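Local coordinates for thioredoxin-like protein (Bacteroides caccae ATCC 43185, PDB 4YOD) that is of unconfirmed function but carries a thioredoxin-like domain, and so probably acts as a thiol-disulfide oxidoreductase, at residues A[128-131]-A[132-136]. Numbering follows the deposited sequence.
Sequences PVLE and EIEKV
E134 reaches back along the chain and takes the backbone N-H of E131 on its carboxylate. The bond from E131 N to E134 OE1 is 2.9 Å long and almost straight, with an N-H...O angle of 174°, and it uses the anti lone pair, the one turned away from OE2. With CG anti to the carbonyl carbon and the chain stretched out beyond it (chi2 177°), the E134 side chain carries OE1 back to E131 N. OE1 also lies 3.5 Å from E131 CB, while the E131 chain bends at chi2 (-67°) and leads its own carboxylate away. The same OE1 forms a salt bridge with K90, at the start of helix 90-105, so it is gripped by a backbone N-H and by a cation that probably helps keep it ionised.

L130 fills the angle between E134 and K135. Its CD2 sits 3.9 Å from E134 OE1, and its CB lies 3.9 Å from K135 CG; the lysine's aliphatic stem then runs on past the L130 carbonyl, CE to O 3.8 Å. The ammonium end of K135 continues to the carbonyl of A125, at the close of helix 114-125. On helix 90-105, L130 also touches F93. Swapping E134 for an alanine would probably leave the E131 N-H without its acceptor and K90 without its carboxylate mate.

E131 O meanwhile receives two weak, bent bonds, from E134 N (3.0 Å) and K135 N (3.3 Å). The glutamate-to-backbone bond corresponds to one half of a capping box, as if E131 were the N-cap; with L130 against the K135 stem, much like a hydrophobic staple, the arrangement is typical of the N-terminal end of a helix such as 132-146.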
loop_
_atom_site.group_PDB
_atom_site.type_symbol
_atom_site.label_atom_id
_atom_site.label_comp_id
_atom_site.label_asym_id
_atom_site.label_seq_id
_atom_site.Cartn_x
_atom_site.Cartn_y
_atom_site.Cartn_z
ATOM N N PRO A 128 10.698 13.635 -18.825
ATOM C CA PRO A 128 10.833 14.063 -20.227
ATOM C C PRO A 128 11.138 12.893 -21.201
ATOM O O PRO A 128 11.159 13.116 -22.409
ATOM C CB PRO A 128 11.992 15.059 -20.166
ATOM C CG PRO A 128 12.819 14.609 -19.029
ATOM C CD PRO A 128 11.924 13.925 -18.046
ATOM N N VAL A 129 11.379 11.662 -20.709
ATOM C CA VAL A 129 11.664 10.527 -21.606
ATOM C C VAL A 129 10.396 9.738 -21.948
ATOM O O VAL A 129 10.453 8.915 -22.860
ATOM C CB VAL A 129 12.785 9.566 -21.132
ATOM C CG1 VAL A 129 14.114 10.299 -21.008
ATOM C CG2 VAL A 129 12.419 8.820 -19.841
ATOM N N LEU A 130 9.270 9.976 -21.242
ATOM C CA LEU A 130 8.036 9.252 -21.541
ATOM C C LEU A 130 7.161 10.006 -22.521
ATOM O O LEU A 130 6.975 11.217 -22.383
ATOM C CB LEU A 130 7.206 8.927 -20.275
ATOM C CG LEU A 130 7.772 7.960 -19.230
ATOM C CD1 LEU A 130 6.762 7.749 -18.080
ATOM C CD2 LEU A 130 8.179 6.598 -19.842
ATOM N N GLU A 131 6.570 9.261 -23.477
ATOM C CA GLU A 131 5.589 9.758 -24.447
ATOM C C GLU A 131 4.284 9.987 -23.697
ATOM O O GLU A 131 4.092 9.396 -22.628
ATOM C CB GLU A 131 5.395 8.746 -25.593
ATOM C CG GLU A 131 6.627 8.500 -26.458
ATOM C CD GLU A 131 7.107 9.666 -27.304
ATOM O OE1 GLU A 131 6.266 10.318 -27.967
ATOM O OE2 GLU A 131 8.336 9.911 -27.319
ATOM N N GLU A 132 3.393 10.828 -24.218
ATOM C CA GLU A 132 2.128 11.102 -23.538
ATOM C C GLU A 132 1.307 9.795 -23.238
ATOM O O GLU A 132 0.763 9.681 -22.136
ATOM C CB GLU A 132 1.289 12.141 -24.306
ATOM C CG GLU A 132 1.033 11.802 -25.757
ATOM C CD GLU A 132 0.613 12.935 -26.675
ATOM O OE1 GLU A 132 -0.126 13.848 -26.234
ATOM O OE2 GLU A 132 1.000 12.878 -27.863
ATOM N N ILE A 133 1.300 8.798 -24.154
ATOM C CA ILE A 133 0.574 7.535 -23.938
ATOM C C ILE A 133 1.189 6.745 -22.777
ATOM O O ILE A 133 0.450 6.097 -22.024
ATOM C CB ILE A 133 0.462 6.656 -25.228
ATOM C CG1 ILE A 133 -0.547 5.484 -25.061
ATOM C CG2 ILE A 133 1.820 6.134 -25.717
ATOM C CD1 ILE A 133 -2.029 5.881 -24.735
ATOM N N GLU A 134 2.525 6.808 -22.621
ATOM C CA GLU A 134 3.224 6.098 -21.546
ATOM C C GLU A 134 2.965 6.747 -20.186
ATOM O O GLU A 134 3.169 6.095 -19.171
ATOM C CB GLU A 134 4.728 6.031 -21.827
ATOM C CG GLU A 134 5.078 5.281 -23.097
ATOM C CD GLU A 134 6.564 5.296 -23.382
ATOM O OE1 GLU A 134 7.121 6.402 -23.579
ATOM O OE2 GLU A 134 7.177 4.203 -23.388
ATOM N N LYS A 135 2.478 7.994 -20.155
ATOM C CA LYS A 135 2.174 8.667 -18.881
ATOM C C LYS A 135 0.727 8.396 -18.401
ATOM O O LYS A 135 0.427 8.663 -17.238
ATOM C CB LYS A 135 2.422 10.182 -18.975
ATOM C CG LYS A 135 3.902 10.560 -19.029
ATOM C CD LYS A 135 4.069 12.084 -18.953
ATOM C CE LYS A 135 5.508 12.536 -19.116
ATOM N NZ LYS A 135 5.714 13.962 -18.671
ATOM N N VAL A 136 -0.150 7.841 -19.267
ATOM C CA VAL A 136 -1.555 7.543 -18.923
ATOM C C VAL A 136 -1.640 6.617 -17.676
ATOM O O VAL A 136 -2.334 6.964 -16.721
ATOM C CB VAL A 136 -2.360 6.971 -20.128
ATOM C CG1 VAL A 136 -3.732 6.445 -19.686
ATOM C CG2 VAL A 136 -2.531 8.032 -21.220
#